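Local coordinates for Endoglucanase(Endo-1,4-beta-glucanase)protein (Pseudomonas stutzeri, PDB 6R2J), which probably hydrolyses beta-1,4-glucosidic bonds in cellulose-like glucans as an endoglucanase, and is captured here with cellobiose bound, at residues F37-K42 / K81-L86; K247-E252 / C277-Y282. All blocks are in the same frame, centred on the assembly; numbering follows the deposited sequence.

In the fold
Both contacts belong to one (beta/alpha)8 barrel, interaction 1 on its outside and interaction 2 in its wall. In interaction 1 the loop that follows the first barrel strand meets the helix 74-89, with the contact centred about 17 Å from the centre of the chain. Interaction 2 joins the strands 248-252 and 280-285, the seventh and eighth of the barrel, and is centred about 8 Å from the chain centre. The centres of the two contacts are 22 Å apart, and their nearest atoms about 13 Å, without touching. Interaction 2 reaches the active-site cleft through Glu252, whose side chain lies about 5 Å from a bound glucose unit.

Interaction 1: F37-K42 / K81-L86; sequences FYPEKK and KKTLDL
Tyr38, Pro39 and Glu40, in the loop that leads from the first barrel strand into the helix 41-49, lie against Lys82, Thr83 and Leu86 of the helix 74-89. At the solvent side, Lys82 NZ donates to Glu40 OE1 at 2.9 Å in a salt bridge. The ammonium approaches the carboxylate from the syn side but stands 34° out of its plane. CB of Glu40 points away from the helix, and the bend at chi2 (-70°) turns CD back, which lets the carboxylate meet a lysine chain that is extended from CG to NZ. Lys82 NZ also has a water at 2.8 Å, which lies close to Pro39 O as well.

Deeper in, a second water links the two segments, 2.8 Å from Pro39 O, to which it donates, and 2.8 Å from Thr83 OG1. That hydroxyl is gripped from its own helix too, through a hydrogen bond with Leu79 O. It faces the edge of the Tyr38 ring, in the ring plane, with Thr83 OG1 3.3 Å from Tyr38 CD2, and the two side chains cross at about a right angle. The phenol oxygen points elsewhere and bonds Gln76 on the same helix. Helices 41-49 and 74-89 follow the first and second barrel strands in the outer layer, and Glu40 occupies the N-cap of the former, where its backbone N bonds His43.

Leu86 meets the start of that helix with its methyl groups. Leu86 CD1 approaches Lys41 N to 3.9 Å, while its CD2 lies 4.2 Å from Lys41 CB. Phe44 lies against Pro39, Thr83 and Leu86, and Phe57 of the strand 54-59 against Tyr38, Pro39 and Thr83.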
loop_
_atom_site.group_PDB
_atom_site.type_symbol
_atom_site.label_atom_id
_atom_site.label_comp_id
_atom_site.label_asym_id
_atom_site.label_seq_id
_atom_site.Cartn_x
_atom_site.Cartn_y
_atom_site.Cartn_z
ATOM N N PHE A 37 -13.229 4.304 -9.811
ATOM C CA PHE A 37 -13.161 3.295 -10.853
ATOM C C PHE A 37 -12.501 2.059 -10.260
ATOM O O PHE A 37 -11.627 2.146 -9.405
ATOM C CB PHE A 37 -12.296 3.727 -12.060
ATOM C CG PHE A 37 -12.491 5.141 -12.452
ATOM C CD1 PHE A 37 -13.668 5.523 -13.040
ATOM C CD2 PHE A 37 -11.533 6.104 -12.186
ATOM C CE1 PHE A 37 -13.893 6.835 -13.380
ATOM C CE2 PHE A 37 -11.767 7.406 -12.498
ATOM C CZ PHE A 37 -12.929 7.770 -13.119
ATOM N N TYR A 38 -12.899 0.948 -10.742
ATOM C CA TYR A 38 -12.325 -0.359 -10.486
ATOM C C TYR A 38 -11.654 -0.924 -11.743
ATOM O O TYR A 38 -12.081 -0.673 -12.870
ATOM C CB TYR A 38 -13.435 -1.294 -9.987
ATOM C CG TYR A 38 -13.589 -1.233 -8.479
ATOM C CD1 TYR A 38 -14.217 -0.174 -7.868
ATOM C CD2 TYR A 38 -13.068 -2.232 -7.667
ATOM C CE1 TYR A 38 -14.349 -0.123 -6.487
ATOM C CE2 TYR A 38 -13.181 -2.188 -6.284
ATOM C CZ TYR A 38 -13.828 -1.146 -5.691
ATOM O OH TYR A 38 -13.925 -1.114 -4.310
ATOM N N PRO A 39 -10.550 -1.635 -11.561
ATOM C CA PRO A 39 -9.819 -2.154 -12.707
ATOM C C PRO A 39 -10.554 -3.332 -13.340
ATOM O O PRO A 39 -11.476 -3.926 -12.766
ATOM C CB PRO A 39 -8.472 -2.573 -12.102
ATOM C CG PRO A 39 -8.796 -2.900 -10.642
ATOM C CD PRO A 39 -9.894 -1.944 -10.267
ATOM N N GLU A 40 -10.109 -3.656 -14.555
ATOM C CA GLU A 40 -10.632 -4.738 -15.367
ATOM C C GLU A 40 -9.545 -5.780 -15.592
ATOM O O GLU A 40 -8.381 -5.584 -15.226
ATOM C CB GLU A 40 -11.118 -4.206 -16.708
ATOM C CG GLU A 40 -12.240 -3.213 -16.562
ATOM C CD GLU A 40 -13.545 -3.869 -16.102
ATOM O OE1 GLU A 40 -13.601 -5.125 -15.966
ATOM O OE2 GLU A 40 -14.522 -3.111 -15.903
ATOM N N LYS A 41 -9.923 -6.880 -16.251
ATOM C CA LYS A 41 -8.969 -7.958 -16.486
ATOM C C LYS A 41 -7.730 -7.476 -17.237
ATOM O O LYS A 41 -6.635 -8.035 -17.051
ATOM C CB LYS A 41 -9.649 -9.092 -17.242
ATOM C CG LYS A 41 -10.220 -8.708 -18.608
ATOM C CD LYS A 41 -10.646 -9.990 -19.357
ATOM C CE LYS A 41 -11.227 -9.708 -20.741
ATOM N NZ LYS A 41 -12.592 -9.105 -20.626
ATOM N N LYS A 42 -7.873 -6.450 -18.085
ATOM C CA LYS A 42 -6.729 -5.993 -18.873
ATOM C C LYS A 42 -5.603 -5.502 -17.974
ATOM O O LYS A 42 -4.420 -5.737 -18.256
ATOM C CB LYS A 42 -7.152 -4.894 -19.837
ATOM C CG LYS A 42 -7.497 -3.586 -19.135
ATOM C CD LYS A 42 -7.979 -2.517 -20.112
ATOM C CE LYS A 42 -7.104 -1.275 -20.091
ATOM N NZ LYS A 42 -7.613 -0.251 -21.049
ATOM N N LYS A 81 -14.345 -8.086 -4.361
ATOM C CA LYS A 81 -14.200 -9.516 -4.628
ATOM C C LYS A 81 -13.749 -9.769 -6.069
ATOM O O LYS A 81 -12.905 -10.640 -6.334
ATOM C CB LYS A 81 -15.531 -10.204 -4.367
ATOM C CG LYS A 81 -15.642 -11.557 -5.042
ATOM C CD LYS A 81 -14.721 -12.593 -4.355
ATOM C CE LYS A 81 -15.529 -13.603 -3.500
ATOM N NZ LYS A 81 -14.754 -14.862 -3.292
ATOM N N LYS A 82 -14.358 -9.044 -7.011
ATOM C CA LYS A 82 -13.960 -9.106 -8.405
ATOM C C LYS A 82 -12.481 -8.794 -8.543
ATOM O O LYS A 82 -11.753 -9.498 -9.249
ATOM C CB LYS A 82 -14.821 -8.121 -9.219
ATOM C CG LYS A 82 -14.336 -7.886 -10.644
ATOM C CD LYS A 82 -15.260 -6.990 -11.482
ATOM C CE LYS A 82 -14.628 -6.741 -12.859
ATOM N NZ LYS A 82 -15.360 -5.749 -13.717
ATOM N N THR A 83 -12.022 -7.730 -7.864
ATOM C CA THR A 83 -10.615 -7.329 -7.908
ATOM C C THR A 83 -9.727 -8.476 -7.441
ATOM O O THR A 83 -8.730 -8.812 -8.093
ATOM C CB THR A 83 -10.431 -6.077 -7.041
ATOM O OG1 THR A 83 -11.199 -5.003 -7.632
ATOM C CG2 THR A 83 -8.958 -5.701 -6.913
ATOM N N LEU A 84 -10.077 -9.080 -6.298
ATOM C CA LEU A 84 -9.305 -10.209 -5.794
ATOM C C LEU A 84 -9.391 -11.393 -6.744
ATOM O O LEU A 84 -8.406 -12.113 -6.927
ATOM C CB LEU A 84 -9.810 -10.623 -4.416
ATOM C CG LEU A 84 -9.798 -9.642 -3.252
ATOM C CD1 LEU A 84 -10.503 -10.192 -2.008
ATOM C CD2 LEU A 84 -8.348 -9.283 -2.948
ATOM N N ASP A 85 -10.562 -11.610 -7.355
ATOM C CA ASP A 85 -10.715 -12.726 -8.290
ATOM C C ASP A 85 -9.805 -12.560 -9.495
ATOM O O ASP A 85 -9.157 -13.513 -9.945
ATOM C CB ASP A 85 -12.154 -12.800 -8.788
ATOM C CG ASP A 85 -13.109 -13.368 -7.768
ATOM O OD1 ASP A 85 -12.656 -14.138 -6.876
ATOM O OD2 ASP A 85 -14.319 -13.025 -7.879
ATOM N N LEU A 86 -9.804 -11.359 -10.083
ATOM C CA LEU A 86 -9.034 -11.119 -11.300
ATOM C C LEU A 86 -7.542 -11.149 -11.007
ATOM O O LEU A 86 -6.760 -11.693 -11.796
ATOM C CB LEU A 86 -9.464 -9.787 -11.936
ATOM C CG LEU A 86 -10.909 -9.743 -12.468
ATOM C CD1 LEU A 86 -11.240 -8.341 -12.863
ATOM C CD2 LEU A 86 -11.099 -10.689 -13.630
HETATM O O HOH W 1 -11.629 -5.233 -10.348
HETATM O O HOH W 2 -14.266 -3.384 -12.821
#

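Interaction 2: K247-E252 / C277-Y282; sequences KGFLGE and CVPSAY
The Phe249 ring has Gly251 CA over one face, 3.5 Å above its plane and displaced toward the rim, while Pro279 C and Ser280 O lie in plane at its edge. CG is anti to the backbone N (chi1 174°), and the ring leans across the 277-282 segment. Phe249 CD1 comes 3.9 Å from Pro279 CG, and its CZ 3.8 Å from Ala281 CB. An alanine in place of Phe249 would probably open a gap beside Pro279 and Ala281 and leave Phe173, which the ring also meets, without its aromatic partner.

Two backbone bonds flank the Leu250–Ser280 bridge in parallel register. Leu250 N donates to Pro279 O at 2.8 Å in a nearly straight bond, 170° at the hydrogen. The return bond, Ala281 N to Leu250 O at 2.9 Å, is more bent at 149°, and the same Leu250 O also takes a CA-H contact from Ser280 CA at 3.0 Å. At the start of the pairing, Pro279 CD is pressed to 3.1 Å from Gly248 O, a buried carbonyl with no hydrogen-bond partner. Ser280 OG bonds His14.

These strands, with helix 260-276 between them, make a beta-alpha-beta unit of the TIM barrel. Leu250 and Ser280 lie under that helix, touching Leu269, Leu270 and Leu273. Glu252 OE1 hydrogen-bonds Tyr208 and its OE2 forms a salt bridge with Arg56, a position consistent with the nucleophile that family 5 enzymes carry on the seventh strand. On its other flank strand 248-252 pairs with strand 201-206, while strand 14-18 continues the barrel beyond strand 280-285.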
loop_
_atom_site.group_PDB
_atom_site.type_symbol
_atom_site.label_atom_id
_atom_site.label_comp_id
_atom_site.label_asym_id
_atom_site.label_seq_id
_atom_site.Cartn_x
_atom_site.Cartn_y
_atom_site.Cartn_z
ATOM N N LYS A 247 9.321 -6.987 9.901
ATOM C CA LYS A 247 9.305 -7.060 8.443
ATOM C C LYS A 247 8.770 -5.760 7.863
ATOM O O LYS A 247 7.858 -5.155 8.411
ATOM C CB LYS A 247 8.443 -8.214 7.919
ATOM C CG LYS A 247 8.853 -9.600 8.397
ATOM C CD LYS A 247 7.679 -10.566 8.275
ATOM C CE LYS A 247 6.505 -10.227 9.227
ATOM N NZ LYS A 247 5.438 -11.262 9.181
ATOM N N GLY A 248 9.324 -5.358 6.721
ATOM C CA GLY A 248 8.898 -4.120 6.089
ATOM C C GLY A 248 8.288 -4.191 4.698
ATOM O O GLY A 248 8.442 -5.171 3.968
ATOM N N PHE A 249 7.658 -3.086 4.299
ATOM C CA PHE A 249 6.979 -2.941 3.017
ATOM C C PHE A 249 7.022 -1.445 2.706
ATOM O O PHE A 249 6.603 -0.620 3.531
ATOM C CB PHE A 249 5.554 -3.530 3.106
ATOM C CG PHE A 249 4.707 -3.301 1.873
ATOM C CD1 PHE A 249 5.226 -3.490 0.588
ATOM C CD2 PHE A 249 3.405 -2.887 2.004
ATOM C CE1 PHE A 249 4.444 -3.276 -0.553
ATOM C CE2 PHE A 249 2.615 -2.645 0.870
ATOM C CZ PHE A 249 3.135 -2.851 -0.412
ATOM N N LEU A 250 7.581 -1.082 1.554
ATOM C CA LEU A 250 7.508 0.303 1.088
ATOM C C LEU A 250 6.295 0.450 0.166
ATOM O O LEU A 250 6.386 0.313 -1.060
ATOM C CB LEU A 250 8.794 0.697 0.385
ATOM C CG LEU A 250 8.944 2.208 0.289
ATOM C CD1 LEU A 250 9.315 2.884 1.660
ATOM C CD2 LEU A 250 9.964 2.527 -0.794
ATOM N N GLY A 251 5.148 0.743 0.777
ATOM C CA GLY A 251 3.863 0.650 0.093
ATOM C C GLY A 251 3.594 1.695 -0.961
ATOM O O GLY A 251 2.649 1.545 -1.746
ATOM N N GLU A 252 4.344 2.776 -0.950
ATOM C CA GLU A 252 4.235 3.736 -2.031
ATOM C C GLU A 252 5.551 4.454 -2.254
ATOM O O GLU A 252 6.275 4.756 -1.311
ATOM C CB GLU A 252 3.266 4.861 -1.739
ATOM C CG GLU A 252 1.829 4.450 -1.647
ATOM C CD GLU A 252 0.936 5.626 -1.385
ATOM O OE1 GLU A 252 1.398 6.785 -1.607
ATOM O OE2 GLU A 252 -0.204 5.382 -0.925
ATOM N N CYS A 277 15.695 -7.505 0.801
ATOM C CA CYS A 277 14.492 -8.338 0.502
ATOM C C CYS A 277 13.221 -7.636 1.013
ATOM O O CYS A 277 12.363 -8.321 1.584
ATOM C CB CYS A 277 14.591 -9.726 1.128
ATOM S SG CYS A 277 15.941 -10.758 0.494
ATOM N N VAL A 278 13.093 -6.324 0.790
ATOM C CA VAL A 278 11.966 -5.519 1.268
ATOM C C VAL A 278 11.070 -5.218 0.058
ATOM O O VAL A 278 11.573 -4.685 -0.945
ATOM C CB VAL A 278 12.425 -4.220 1.952
ATOM C CG1 VAL A 278 11.279 -3.257 2.057
ATOM C CG2 VAL A 278 13.030 -4.549 3.321
ATOM N N PRO A 279 9.800 -5.618 0.087
ATOM C CA PRO A 279 8.914 -5.356 -1.046
ATOM C C PRO A 279 8.452 -3.901 -1.069
ATOM O O PRO A 279 8.646 -3.124 -0.124
ATOM C CB PRO A 279 7.760 -6.336 -0.825
ATOM C CG PRO A 279 7.708 -6.551 0.692
ATOM C CD PRO A 279 9.151 -6.399 1.167
ATOM N N SER A 280 7.847 -3.537 -2.198
ATOM C CA SER A 280 7.458 -2.164 -2.463
ATOM C C SER A 280 6.272 -2.180 -3.407
ATOM O O SER A 280 6.013 -3.178 -4.075
ATOM C CB SER A 280 8.590 -1.403 -3.160
ATOM O OG SER A 280 8.745 -1.820 -4.519
ATOM N N ALA A 281 5.571 -1.053 -3.489
ATOM C CA ALA A 281 4.503 -0.881 -4.464
ATOM C C ALA A 281 4.625 0.508 -5.067
ATOM O O ALA A 281 4.642 1.512 -4.349
ATOM C CB ALA A 281 3.120 -1.115 -3.832
ATOM N N TYR A 282 4.775 0.538 -6.389
ATOM C CA TYR A 282 4.849 1.774 -7.137
ATOM C C TYR A 282 3.505 2.477 -7.132
ATOM O O TYR A 282 2.470 1.838 -7.273
ATOM C CB TYR A 282 5.228 1.459 -8.594
ATOM C CG TYR A 282 5.469 2.719 -9.374
ATOM C CD1 TYR A 282 6.700 3.299 -9.362
ATOM C CD2 TYR A 282 4.454 3.355 -10.062
ATOM C CE1 TYR A 282 6.939 4.437 -10.026
ATOM C CE2 TYR A 282 4.673 4.515 -10.693
ATOM C CZ TYR A 282 5.932 5.056 -10.671
ATOM O OH TYR A 282 6.202 6.242 -11.276
#